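PDB 3K49: mRNA-binding protein PUF3 from Saccharomyces cerevisiae, which binds 3'-UTRs of mRNAs, mostly those encoding mitochondrial proteins, localizes them near mitochondria, and promotes deadenylation and decay of COX17 mRNA. Local coordinates for residues Lys120-Ile125 / Glu132-Leu137; Leu296-Glu299 / Pro303-Leu306; Leu180-Tyr185 / Pro214-Asp219; His32-Cys37 / Ala69-Asn74. One frame throughout, in Å; residues are numbered along the deposited sequence.

Contact 1 of 4, residues Lys120-Ile125 / Glu132-Leu137; sequences KALEYI and ELVLEL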
loop_
_atom_site.group_PDB
_atom_site.type_symbol
_atom_site.label_atom_id
_atom_site.label_comp_id
_atom_site.label_asym_id
_atom_site.label_seq_id
_atom_site.Cartn_x
_atom_site.Cartn_y
_atom_site.Cartn_z
ATOM N N LYS A 120 -0.498 -16.699 -4.654
ATOM C CA LYS A 120 -0.267 -17.636 -3.571
ATOM C C LYS A 120 0.932 -18.519 -3.927
ATOM O O LYS A 120 1.762 -18.840 -3.073
ATOM C CB LYS A 120 -1.502 -18.482 -3.269
ATOM C CG LYS A 120 -1.403 -19.319 -1.952
ATOM C CD LYS A 120 -1.719 -18.475 -0.691
ATOM C CE LYS A 120 -1.708 -19.303 0.583
ATOM N NZ LYS A 120 -2.773 -20.380 0.645
ATOM N N ALA A 121 1.029 -18.887 -5.200
ATOM C CA ALA A 121 2.094 -19.771 -5.645
ATOM C C ALA A 121 3.488 -19.173 -5.461
ATOM O O ALA A 121 4.404 -19.861 -5.009
ATOM C CB ALA A 121 1.872 -20.203 -7.086
ATOM N N LEU A 122 3.646 -17.899 -5.793
ATOM C CA LEU A 122 4.935 -17.208 -5.644
ATOM C C LEU A 122 5.440 -17.258 -4.201
ATOM O O LEU A 122 6.631 -17.414 -3.935
ATOM C CB LEU A 122 4.819 -15.751 -6.127
ATOM C CG LEU A 122 4.544 -15.560 -7.619
ATOM C CD1 LEU A 122 4.318 -14.081 -7.990
ATOM C CD2 LEU A 122 5.681 -16.170 -8.436
ATOM N N GLU A 123 4.511 -17.127 -3.272
ATOM C CA GLU A 123 4.791 -17.305 -1.862
ATOM C C GLU A 123 5.330 -18.692 -1.477
ATOM O O GLU A 123 6.096 -18.803 -0.506
ATOM C CB GLU A 123 3.515 -17.036 -1.060
ATOM C CG GLU A 123 3.313 -15.596 -0.665
ATOM C CD GLU A 123 1.996 -15.393 0.051
ATOM O OE1 GLU A 123 1.279 -16.392 0.205
ATOM O OE2 GLU A 123 1.669 -14.253 0.460
ATOM N N TYR A 124 4.924 -19.745 -2.195
ATOM C CA TYR A 124 5.216 -21.113 -1.725
ATOM C C TYR A 124 6.196 -21.960 -2.529
ATOM O O TYR A 124 6.729 -22.919 -1.999
ATOM C CB TYR A 124 3.927 -21.902 -1.469
ATOM C CG TYR A 124 3.209 -21.454 -0.226
ATOM C CD1 TYR A 124 3.528 -21.997 1.014
ATOM C CD2 TYR A 124 2.228 -20.468 -0.284
ATOM C CE1 TYR A 124 2.885 -21.592 2.157
ATOM C CE2 TYR A 124 1.576 -20.053 0.861
ATOM C CZ TYR A 124 1.913 -20.621 2.088
ATOM O OH TYR A 124 1.277 -20.210 3.243
ATOM N N ILE A 125 6.437 -21.627 -3.791
ATOM C CA ILE A 125 7.309 -22.457 -4.631
ATOM C C ILE A 125 8.785 -22.084 -4.469
ATOM O O ILE A 125 9.124 -21.122 -3.776
ATOM C CB ILE A 125 6.877 -22.396 -6.102
ATOM C CG1 ILE A 125 6.990 -20.974 -6.637
ATOM C CG2 ILE A 125 5.447 -22.856 -6.222
ATOM C CD1 ILE A 125 6.620 -20.821 -8.094
ATOM N N GLU A 132 11.315 -18.269 -12.990
ATOM C CA GLU A 132 10.946 -18.970 -14.214
ATOM C C GLU A 132 9.555 -18.564 -14.696
ATOM O O GLU A 132 9.357 -18.298 -15.882
ATOM C CB GLU A 132 11.007 -20.475 -13.965
ATOM C CG GLU A 132 10.970 -21.353 -15.196
ATOM C CD GLU A 132 10.949 -22.836 -14.825
ATOM O OE1 GLU A 132 10.201 -23.602 -15.469
ATOM O OE2 GLU A 132 11.666 -23.237 -13.878
ATOM N N LEU A 133 8.596 -18.517 -13.773
ATOM C CA LEU A 133 7.236 -18.059 -14.079
ATOM C C LEU A 133 7.159 -16.559 -14.401
ATOM O O LEU A 133 6.520 -16.152 -15.370
ATOM C CB LEU A 133 6.289 -18.379 -12.916
ATOM C CG LEU A 133 5.869 -19.840 -12.760
ATOM C CD1 LEU A 133 4.906 -19.969 -11.599
ATOM C CD2 LEU A 133 5.235 -20.387 -14.058
ATOM N N VAL A 134 7.807 -15.746 -13.574
ATOM C CA VAL A 134 7.764 -14.302 -13.744
ATOM C C VAL A 134 8.406 -13.825 -15.057
ATOM O O VAL A 134 7.947 -12.855 -15.653
ATOM C CB VAL A 134 8.383 -13.577 -12.529
ATOM C CG1 VAL A 134 8.537 -12.099 -12.823
ATOM C CG2 VAL A 134 7.508 -13.801 -11.290
ATOM N N LEU A 135 9.447 -14.521 -15.511
ATOM C CA LEU A 135 10.109 -14.202 -16.779
ATOM C C LEU A 135 9.147 -14.131 -17.958
ATOM O O LEU A 135 9.458 -13.528 -18.988
ATOM C CB LEU A 135 11.217 -15.215 -17.081
ATOM C CG LEU A 135 12.648 -14.755 -16.803
ATOM C CD1 LEU A 135 13.416 -15.771 -15.991
ATOM C CD2 LEU A 135 13.368 -14.461 -18.097
ATOM N N GLU A 136 7.984 -14.755 -17.816
ATOM C CA GLU A 136 7.011 -14.799 -18.903
ATOM C C GLU A 136 6.301 -13.470 -19.041
ATOM O O GLU A 136 5.555 -13.254 -20.006
ATOM C CB GLU A 136 5.980 -15.901 -18.667
ATOM C CG GLU A 136 6.549 -17.300 -18.741
ATOM C CD GLU A 136 5.494 -18.372 -18.531
ATOM O OE1 GLU A 136 4.340 -18.173 -18.985
ATOM O OE2 GLU A 136 5.824 -19.417 -17.919
ATOM N N LEU A 137 6.529 -12.597 -18.062
ATOM C CA LEU A 137 5.897 -11.289 -18.033
ATOM C C LEU A 137 6.895 -10.218 -18.446
ATOM O O LEU A 137 6.587 -9.027 -18.394
ATOM C CB LEU A 137 5.337 -10.990 -16.640
ATOM C CG LEU A 137 4.293 -11.970 -16.098
ATOM C CD1 LEU A 137 4.032 -11.723 -14.609
ATOM C CD2 LEU A 137 3.005 -11.899 -16.891
#
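Leu122 and Val134 meet through single methyl groups, Leu122 CD2 lying 4.1 Å from Val134 CG2, with the two side chains crossing at about a right angle. A turn further on, Ile125 and Leu133 make a second such touch, Ile125 CD1 to Leu133 CD1 at 4.0 Å. The first torsion of Ile125 (chi1 62°) sets CG1 between the backbone N and the carbonyl carbon, and the extended chain beyond it carries CD1 to the leucine. All four residues are buried, no hydrogen bond passes between the segments, and the nearest CA atoms, those of Leu122 and Leu133, stay 8.8 Å apart, which leaves the join entirely to branch ends. The outer side is polar and looser: Glu123 is exposed and pairs with Lys156, Lys120 forms a salt bridge with Glu87, and neither side chain reaches the other segment. Phe86 of helix 79-88 also touches Ile125, while Met105 of helix 105-110 touches Leu133 and Ala157 of helix 150-160 touches Val134. Consecutive helices, 114-124 and 127-134, joined by a short turn and sealed by aliphatic side chains, are typical of the all-helical Pumilio repeat, here the third.

Contact 2 of 4, residues Leu296-Glu299 / Pro303-Leu306; sequences LNLE and PMIL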
loop_
_atom_site.group_PDB
_atom_site.type_symbol
_atom_site.label_atom_id
_atom_site.label_comp_id
_atom_site.label_asym_id
_atom_site.label_seq_id
_atom_site.Cartn_x
_atom_site.Cartn_y
_atom_site.Cartn_z
ATOM N N LEU A 296 -0.191 36.410 21.213
ATOM C CA LEU A 296 -1.400 36.798 21.932
ATOM C C LEU A 296 -2.379 37.570 21.055
ATOM O O LEU A 296 -3.594 37.481 21.241
ATOM C CB LEU A 296 -1.052 37.600 23.184
ATOM C CG LEU A 296 -1.026 36.769 24.467
ATOM C CD1 LEU A 296 -0.377 37.528 25.619
ATOM C CD2 LEU A 296 -2.441 36.322 24.826
ATOM N N ASN A 297 -1.846 38.326 20.101
ATOM C CA ASN A 297 -2.679 39.118 19.205
ATOM C C ASN A 297 -2.322 38.885 17.737
ATOM O O ASN A 297 -1.615 39.685 17.124
ATOM C CB ASN A 297 -2.582 40.604 19.555
ATOM C CG ASN A 297 -3.752 41.405 19.017
ATOM O OD1 ASN A 297 -4.868 40.892 18.899
ATOM N ND2 ASN A 297 -3.505 42.670 18.689
ATOM N N LEU A 298 -2.810 37.779 17.183
ATOM C CA LEU A 298 -2.557 37.449 15.787
ATOM C C LEU A 298 -3.627 38.068 14.912
ATOM O O LEU A 298 -4.721 38.381 15.386
ATOM C CB LEU A 298 -2.529 35.933 15.576
ATOM C CG LEU A 298 -1.298 35.177 16.079
ATOM C CD1 LEU A 298 -1.475 33.676 15.887
ATOM C CD2 LEU A 298 -0.046 35.670 15.374
ATOM N N GLU A 299 -3.304 38.244 13.634
ATOM C CA GLU A 299 -4.253 38.789 12.673
ATOM C C GLU A 299 -4.934 37.663 11.917
ATOM O O GLU A 299 -4.390 36.567 11.794
ATOM C CB GLU A 299 -3.552 39.727 11.691
ATOM C CG GLU A 299 -2.625 40.724 12.361
ATOM C CD GLU A 299 -2.046 41.726 11.388
ATOM O OE1 GLU A 299 -2.799 42.197 10.508
ATOM O OE2 GLU A 299 -0.841 42.042 11.512
ATOM N N PRO A 303 -0.537 33.120 9.091
ATOM C CA PRO A 303 -0.508 31.685 8.787
ATOM C C PRO A 303 -1.305 30.843 9.780
ATOM O O PRO A 303 -2.246 30.155 9.371
ATOM C CB PRO A 303 0.980 31.355 8.868
ATOM C CG PRO A 303 1.637 32.613 8.395
ATOM C CD PRO A 303 0.779 33.748 8.889
ATOM N N MET A 304 -0.939 30.913 11.058
ATOM C CA MET A 304 -1.600 30.149 12.115
ATOM C C MET A 304 -3.115 30.200 12.017
ATOM O O MET A 304 -3.778 29.161 11.997
ATOM C CB MET A 304 -1.182 30.676 13.482
ATOM C CG MET A 304 0.252 30.369 13.848
ATOM S SD MET A 304 0.405 28.696 14.499
ATOM C CE MET A 304 -0.762 28.784 15.855
ATOM N N ILE A 305 -3.660 31.411 11.958
ATOM C CA ILE A 305 -5.105 31.601 12.005
ATOM C C ILE A 305 -5.792 31.120 10.736
ATOM O O ILE A 305 -6.882 30.548 10.795
ATOM C CB ILE A 305 -5.472 33.080 12.209
ATOM C CG1 ILE A 305 -4.824 33.621 13.483
ATOM C CG2 ILE A 305 -6.984 33.251 12.254
ATOM C CD1 ILE A 305 -5.245 32.891 14.738
ATOM N N LEU A 306 -5.161 31.357 9.589
ATOM C CA LEU A 306 -5.672 30.839 8.326
ATOM C C LEU A 306 -5.718 29.317 8.396
ATOM O O LEU A 306 -6.580 28.681 7.798
ATOM C CB LEU A 306 -4.776 31.251 7.164
ATOM C CG LEU A 306 -4.793 32.701 6.696
ATOM C CD1 LEU A 306 -3.701 32.906 5.658
ATOM C CD2 LEU A 306 -6.154 33.077 6.131
#
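The short connection that leads into helix 303-308, in the eighth Pumilio repeat, folds back so that Leu298 rests on Met304 and Ile305 in the first turn of that helix. The leucine offers two different parts of its side chain. Its stem meets one neighbour, Leu298 CB lying 3.9 Å from Ile305 CG1, while its tip reaches the other, Leu298 CD1 coming to 3.9 Å from Met304 CB. The same methyl stays beside the isoleucine as well, with Leu298 CD1 and Ile305 CD1 4.0 Å apart, and the leucine thus bridges two successive helical residues. Both pairs of side chains meet aslant. With CG anti to its own carbonyl carbon (chi1 -74°), Leu298 sends its branches toward the helix. Glu299 takes part differently: its CB points away, and its backbone oxygen does the touching, Glu299 O standing 3.4 Å from Ile305 CG1. That oxygen is not left to carbon alone, because it also receives a hydrogen bond from the hydroxyl of Ser302. The carboxylate of Glu299 lies on the exposed side, near that of Asp301, where the two like charges would be expected to favour solvent. Met304, buried and with its chain bent at chi2 and chi3, meets Ile287 and Pro289 from the preceding loop. Pro289 also lies against Leu298, and Ala335 of the long helix 326-345 touches both Leu298 and Met304, so that Leu298 sits between the start of helix 303-308 and helix 326-345.

Contact 3 of 4, residues Leu180-Tyr185 / Pro214-Asp219; sequences LSTHSY and PYLIQD. With nucleotides of chain B.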
loop_
_atom_site.group_PDB
_atom_site.type_symbol
_atom_site.label_atom_id
_atom_site.label_comp_id
_atom_site.label_asym_id
_atom_site.label_seq_id
_atom_site.Cartn_x
_atom_site.Cartn_y
_atom_site.Cartn_z
ATOM N N LEU A 180 3.507 6.780 -13.855
ATOM C CA LEU A 180 3.113 5.681 -12.964
ATOM C C LEU A 180 2.899 6.139 -11.525
ATOM O O LEU A 180 2.052 5.590 -10.810
ATOM C CB LEU A 180 4.146 4.542 -12.980
ATOM C CG LEU A 180 4.297 3.702 -14.245
ATOM C CD1 LEU A 180 5.494 2.751 -14.114
ATOM C CD2 LEU A 180 3.000 2.937 -14.512
ATOM N N SER A 181 3.671 7.144 -11.112
ATOM C CA SER A 181 3.645 7.633 -9.731
ATOM C C SER A 181 2.386 8.422 -9.418
ATOM O O SER A 181 2.119 8.713 -8.252
ATOM C CB SER A 181 4.872 8.493 -9.445
ATOM O OG SER A 181 6.050 7.734 -9.616
ATOM N N THR A 182 1.638 8.786 -10.465
ATOM C CA THR A 182 0.338 9.444 -10.309
ATOM C C THR A 182 -0.828 8.517 -10.691
ATOM O O THR A 182 -2.003 8.886 -10.592
ATOM C CB THR A 182 0.252 10.780 -11.097
ATOM O OG1 THR A 182 0.752 10.590 -12.430
ATOM C CG2 THR A 182 1.058 11.880 -10.381
ATOM N N HIS A 183 -0.499 7.307 -11.125
ATOM C CA HIS A 183 -1.521 6.304 -11.384
ATOM C C HIS A 183 -1.826 5.523 -10.100
ATOM O O HIS A 183 -0.980 5.411 -9.217
ATOM C CB HIS A 183 -1.088 5.374 -12.523
ATOM C CG HIS A 183 -2.096 4.299 -12.853
ATOM N ND1 HIS A 183 -1.990 3.023 -12.375
ATOM C CD2 HIS A 183 -3.213 4.346 -13.622
ATOM C CE1 HIS A 183 -3.020 2.302 -12.831
ATOM N NE2 HIS A 183 -3.760 3.078 -13.584
ATOM N N SER A 184 -3.041 4.995 -10.009
ATOM C CA SER A 184 -3.512 4.280 -8.829
ATOM C C SER A 184 -2.666 3.040 -8.496
ATOM O O SER A 184 -2.383 2.778 -7.338
ATOM C CB SER A 184 -4.981 3.888 -9.021
ATOM O OG SER A 184 -5.570 3.477 -7.802
ATOM N N TYR A 185 -2.263 2.289 -9.514
ATOM C CA TYR A 185 -1.514 1.061 -9.298
ATOM C C TYR A 185 -0.038 1.362 -9.408
ATOM O O TYR A 185 0.781 0.771 -8.703
ATOM C CB TYR A 185 -1.876 -0.030 -10.328
ATOM C CG TYR A 185 -3.354 -0.338 -10.459
ATOM C CD1 TYR A 185 -3.916 -0.627 -11.690
ATOM C CD2 TYR A 185 -4.185 -0.314 -9.356
ATOM C CE1 TYR A 185 -5.251 -0.890 -11.810
ATOM C CE2 TYR A 185 -5.520 -0.563 -9.471
ATOM C CZ TYR A 185 -6.053 -0.860 -10.692
ATOM O OH TYR A 185 -7.403 -1.139 -10.781
ATOM N N PRO A 214 6.457 19.329 -6.658
ATOM C CA PRO A 214 5.214 20.108 -6.523
ATOM C C PRO A 214 3.964 19.398 -7.061
ATOM O O PRO A 214 2.923 19.439 -6.407
ATOM C CB PRO A 214 5.491 21.370 -7.348
ATOM C CG PRO A 214 6.974 21.553 -7.298
ATOM C CD PRO A 214 7.561 20.140 -7.216
ATOM N N TYR A 215 4.046 18.769 -8.230
ATOM C CA TYR A 215 2.878 18.057 -8.745
ATOM C C TYR A 215 2.590 16.830 -7.897
ATOM O O TYR A 215 1.438 16.570 -7.540
ATOM C CB TYR A 215 3.054 17.657 -10.209
ATOM C CG TYR A 215 3.533 18.780 -11.082
ATOM C CD1 TYR A 215 4.859 18.844 -11.504
ATOM C CD2 TYR A 215 2.667 19.797 -11.472
ATOM C CE1 TYR A 215 5.310 19.892 -12.306
ATOM C CE2 TYR A 215 3.105 20.846 -12.273
ATOM C CZ TYR A 215 4.426 20.888 -12.687
ATOM O OH TYR A 215 4.859 21.924 -13.482
ATOM N N LEU A 216 3.636 16.077 -7.576
ATOM C CA LEU A 216 3.484 14.855 -6.773
ATOM C C LEU A 216 2.847 15.133 -5.422
ATOM O O LEU A 216 1.964 14.407 -4.988
ATOM C CB LEU A 216 4.823 14.146 -6.594
ATOM C CG LEU A 216 5.419 13.643 -7.912
ATOM C CD1 LEU A 216 6.936 13.562 -7.841
ATOM C CD2 LEU A 216 4.822 12.307 -8.306
ATOM N N ILE A 217 3.275 16.198 -4.758
ATOM C CA ILE A 217 2.759 16.484 -3.425
ATOM C C ILE A 217 1.241 16.677 -3.416
ATOM O O ILE A 217 0.565 16.364 -2.438
ATOM C CB ILE A 217 3.474 17.688 -2.805
ATOM C CG1 ILE A 217 4.923 17.322 -2.477
ATOM C CG2 ILE A 217 2.735 18.199 -1.568
ATOM C CD1 ILE A 217 5.676 18.461 -1.758
ATOM N N GLN A 218 0.702 17.177 -4.518
ATOM C CA GLN A 218 -0.695 17.574 -4.538
ATOM C C GLN A 218 -1.577 16.589 -5.283
ATOM O O GLN A 218 -2.795 16.749 -5.324
ATOM C CB GLN A 218 -0.839 18.960 -5.168
ATOM C CG GLN A 218 0.041 19.993 -4.529
ATOM C CD GLN A 218 0.047 21.287 -5.291
ATOM O OE1 GLN A 218 -0.998 21.901 -5.498
ATOM N NE2 GLN A 218 1.234 21.722 -5.709
ATOM N N ASP A 219 -0.957 15.586 -5.891
ATOM C CA ASP A 219 -1.696 14.519 -6.564
ATOM C C ASP A 219 -2.318 13.512 -5.589
ATOM O O ASP A 219 -1.766 13.233 -4.514
ATOM C CB ASP A 219 -0.780 13.784 -7.530
ATOM C CG ASP A 219 -1.544 12.952 -8.518
ATOM O OD1 ASP A 219 -1.236 11.747 -8.638
ATOM O OD2 ASP A 219 -2.465 13.510 -9.160
ATOM P P A B 8 -9.438 -1.991 -7.470
ATOM O OP1 A B 8 -9.276 -1.245 -8.729
ATOM O OP2 A B 8 -10.538 -1.652 -6.536
ATOM O "O5'" A B 8 -9.569 -3.550 -7.814
ATOM C "C5'" A B 8 -9.506 -4.522 -6.779
ATOM C "C4'" A B 8 -9.611 -5.915 -7.360
ATOM O "O4'" A B 8 -8.292 -6.401 -7.678
ATOM C "C3'" A B 8 -10.166 -6.963 -6.410
ATOM O "O3'" A B 8 -11.582 -6.932 -6.475
ATOM C "C2'" A B 8 -9.616 -8.265 -6.996
ATOM O "O2'" A B 8 -10.387 -8.791 -8.055
ATOM C "C1'" A B 8 -8.285 -7.809 -7.600
ATOM N N9 A B 8 -7.094 -8.253 -6.870
ATOM C C8 A B 8 -6.093 -9.037 -7.378
ATOM N N7 A B 8 -5.140 -9.314 -6.518
ATOM C C5 A B 8 -5.544 -8.670 -5.363
ATOM C C6 A B 8 -4.964 -8.575 -4.087
ATOM N N6 A B 8 -3.815 -9.162 -3.764
ATOM N N1 A B 8 -5.616 -7.848 -3.152
ATOM C C2 A B 8 -6.771 -7.257 -3.488
ATOM N N3 A B 8 -7.416 -7.273 -4.657
ATOM C C4 A B 8 -6.743 -8.003 -5.563
#
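OD1 of Asp219 is gripped by the backbone N of Gly222 and, weakly, by that of Tyr221, so that the carboxylate caps the start of helix 222-230 while lying against Thr182 across the contact. With CG anti to the backbone N (chi1 -164°), Asp219 swings its carboxylate on toward Gly222 N. The side chains of Asp219 and Thr182 cross at about a right angle; the exact spacing of the threonine methyl and the carboxylate is doubtful, as the model sets them too close. Thr182 turns its hydroxyl back to the carbonyl oxygen of His179, and Ser181 likewise turns its own to Ile177. With the polar ends occupied in their own helix, carbon is left to face the partner: Ser181 CB lies 4.0 Å from Leu216 CD2, and Thr182 CG2 is 4.3 Å from the same methyl. Within the second segment, Gln218 folds back to donate from NE2 to Pro214 O at 2.9 Å, bent to 133° and from above the carbonyl plane. Without the carboxylate, as with an alanine here, Gly222 N and the more weakly bound Tyr221 N would probably lose their side-chain acceptor. At the far end of the first segment, Tyr185 donates from OH to OP1 of A8 of chain B, the RNA, at 2.8 Å, the phosphate oxygen lying at the ring edge and in its plane. His183 caps Gly186 N as Asp219 caps Gly222 N. The chemistry implies a division of labour between adjacent repeats: apolar carbon joins them, side chains cap the N-termini of the helices that follow, and a hydroxyl reaches the RNA backbone.

Contact 4 of 4, residues His32-Cys37 / Ala69-Asn74; sequences HSLEFC and AIELSN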
loop_
_atom_site.group_PDB
_atom_site.type_symbol
_atom_site.label_atom_id
_atom_site.label_comp_id
_atom_site.label_asym_id
_atom_site.label_seq_id
_atom_site.Cartn_x
_atom_site.Cartn_y
_atom_site.Cartn_z
ATOM N N HIS A 32 -16.641 -37.011 -6.998
ATOM C CA HIS A 32 -17.157 -35.704 -7.383
ATOM C C HIS A 32 -16.357 -34.519 -6.865
ATOM O O HIS A 32 -16.934 -33.528 -6.409
ATOM C CB HIS A 32 -18.602 -35.601 -6.903
ATOM C CG HIS A 32 -19.405 -36.829 -7.174
ATOM N ND1 HIS A 32 -20.667 -36.800 -7.685
ATOM C CD2 HIS A 32 -19.150 -38.129 -6.984
ATOM C CE1 HIS A 32 -21.138 -38.022 -7.807
ATOM N NE2 HIS A 32 -20.234 -38.851 -7.390
ATOM N N SER A 33 -15.034 -34.606 -6.964
ATOM C CA SER A 33 -14.170 -33.556 -6.429
ATOM C C SER A 33 -14.318 -32.213 -7.174
ATOM O O SER A 33 -14.527 -31.167 -6.550
ATOM C CB SER A 33 -12.713 -34.011 -6.434
ATOM O OG SER A 33 -12.546 -35.169 -5.641
ATOM N N LEU A 34 -14.206 -32.256 -8.499
ATOM C CA LEU A 34 -14.310 -31.062 -9.332
ATOM C C LEU A 34 -15.615 -30.328 -9.063
ATOM O O LEU A 34 -15.643 -29.109 -8.966
ATOM C CB LEU A 34 -14.220 -31.432 -10.807
ATOM C CG LEU A 34 -13.906 -30.244 -11.709
ATOM C CD1 LEU A 34 -12.475 -29.806 -11.463
ATOM C CD2 LEU A 34 -14.132 -30.586 -13.175
ATOM N N GLU A 35 -16.690 -31.087 -8.907
ATOM C CA GLU A 35 -18.004 -30.516 -8.635
ATOM C C GLU A 35 -18.113 -30.030 -7.189
ATOM O O GLU A 35 -18.932 -29.176 -6.870
ATOM C CB GLU A 35 -19.091 -31.550 -8.960
ATOM C CG GLU A 35 -20.438 -31.331 -8.285
ATOM C CD GLU A 35 -21.228 -32.634 -8.133
ATOM O OE1 GLU A 35 -21.115 -33.524 -9.011
ATOM O OE2 GLU A 35 -21.956 -32.772 -7.122
ATOM N N PHE A 36 -17.293 -30.577 -6.302
ATOM C CA PHE A 36 -17.216 -30.032 -4.947
ATOM C C PHE A 36 -16.429 -28.733 -4.909
ATOM O O PHE A 36 -16.749 -27.826 -4.141
ATOM C CB PHE A 36 -16.591 -31.036 -3.991
ATOM C CG PHE A 36 -17.592 -31.746 -3.127
ATOM C CD1 PHE A 36 -18.473 -32.664 -3.677
ATOM C CD2 PHE A 36 -17.651 -31.496 -1.764
ATOM C CE1 PHE A 36 -19.393 -33.326 -2.889
ATOM C CE2 PHE A 36 -18.572 -32.153 -0.968
ATOM C CZ PHE A 36 -19.448 -33.070 -1.536
ATOM N N CYS A 37 -15.401 -28.651 -5.746
ATOM C CA CYS A 37 -14.553 -27.476 -5.813
ATOM C C CYS A 37 -15.269 -26.280 -6.438
ATOM O O CYS A 37 -15.004 -25.134 -6.060
ATOM C CB CYS A 37 -13.283 -27.781 -6.604
ATOM S SG CYS A 37 -12.205 -28.997 -5.848
ATOM N N ALA A 69 -6.831 -28.219 -13.111
ATOM C CA ALA A 69 -6.238 -27.199 -12.249
ATOM C C ALA A 69 -6.387 -25.779 -12.821
ATOM O O ALA A 69 -6.804 -24.867 -12.108
ATOM C CB ALA A 69 -4.787 -27.523 -11.989
ATOM N N ILE A 70 -6.059 -25.599 -14.101
ATOM C CA ILE A 70 -6.220 -24.301 -14.764
ATOM C C ILE A 70 -7.652 -23.794 -14.623
ATOM O O ILE A 70 -7.880 -22.661 -14.204
ATOM C CB ILE A 70 -5.899 -24.379 -16.262
ATOM C CG1 ILE A 70 -4.392 -24.409 -16.490
ATOM C CG2 ILE A 70 -6.531 -23.200 -16.999
ATOM C CD1 ILE A 70 -3.654 -23.296 -15.768
ATOM N N GLU A 71 -8.619 -24.641 -14.964
ATOM C CA GLU A 71 -10.029 -24.270 -14.850
ATOM C C GLU A 71 -10.441 -23.886 -13.426
ATOM O O GLU A 71 -11.080 -22.855 -13.205
ATOM C CB GLU A 71 -10.925 -25.393 -15.373
ATOM C CG GLU A 71 -12.404 -25.086 -15.250
ATOM C CD GLU A 71 -13.284 -26.280 -15.568
ATOM O OE1 GLU A 71 -12.777 -27.426 -15.562
ATOM O OE2 GLU A 71 -14.490 -26.066 -15.822
ATOM N N LEU A 72 -10.067 -24.712 -12.457
ATOM C CA LEU A 72 -10.309 -24.378 -11.059
ATOM C C LEU A 72 -9.632 -23.073 -10.668
ATOM O O LEU A 72 -10.188 -22.270 -9.901
ATOM C CB LEU A 72 -9.861 -25.516 -10.136
ATOM C CG LEU A 72 -10.693 -26.789 -10.323
ATOM C CD1 LEU A 72 -10.289 -27.859 -9.324
ATOM C CD2 LEU A 72 -12.201 -26.464 -10.244
ATOM N N SER A 73 -8.430 -22.854 -11.190
ATOM C CA SER A 73 -7.707 -21.628 -10.861
ATOM C C SER A 73 -8.525 -20.410 -11.262
ATOM O O SER A 73 -8.440 -19.366 -10.614
ATOM C CB SER A 73 -6.335 -21.583 -11.535
ATOM O OG SER A 73 -5.472 -22.535 -10.946
ATOM N N ASN A 74 -9.319 -20.558 -12.325
ATOM C CA ASN A 74 -10.155 -19.476 -12.834
ATOM C C ASN A 74 -11.515 -19.380 -12.154
ATOM O O ASN A 74 -12.240 -18.406 -12.333
ATOM C CB ASN A 74 -10.374 -19.635 -14.339
ATOM C CG ASN A 74 -9.094 -19.497 -15.135
ATOM O OD1 ASN A 74 -8.109 -18.931 -14.659
ATOM N ND2 ASN A 74 -9.098 -20.012 -16.359
#
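Helices 33-37 and 69-74 run nearly parallel, the axes of these short segments 16° apart in direction and 11.2 Å at closest approach, with Cys37 and Leu72 facing each other across the gap. Leu72 fills that space. Its isopropyl fork receives one methyl of Leu34 evenly, Leu34 CD1 being 3.6 Å from both CD1 and CD2 of Leu72. The first torsion of Leu34 (chi1 -163°) puts CG anti to the backbone N, and the turn at chi2 brings CD1 over to the second helix. Cys37 touches the fork from its own position one turn later, Cys37 CB lying 4.0 Å from Leu72 CD2; Cys37 and Leu72 are both buried. Were Leu72 cut back to an alanine, a gap is likely to open between the helices, with Leu34 CD1 and Cys37 CB deprived of their shared apolar partner. The margin is polar: Glu71, extended and exposed, crosses Leu34 at about a right angle, its OE1 4.2 Å from Leu34 CD2, while its carboxylate makes a salt bridge with Lys38. At the start of helix 69-74, Ala69 O accepts from both the backbone N and the hydroxyl of Ser73, the latter bond spanning 2.9 Å between Ser73 OG and Ala69 O. Around this joint of the first and second Pumilio repeats, helix 6-12 packs on Phe36, helix 91-101 lies against Ala69 and Ile70, and helix 114-124 meets Ser73.

In the fold
Along the chain the four contacts follow one another as 4, 1, 3 and 2, all within one Pumilio homology domain built without strands. Steps between successive centres are about 21, 29 and 32 Å, yet the centres of contacts 4 and 2 are only about 67 Å apart, as expected of a curved row of repeats. Contact 4 joins repeats 1 and 2, contact 3 joins 5 and 6, and contacts 1 and 2 lie mainly inside repeats 3 and 8. None touches another, although helix 114-124 carries part of contact 1 and also packs beside contact 4. Such local joints, added in series, produce an elongated RNA-binding scaffold.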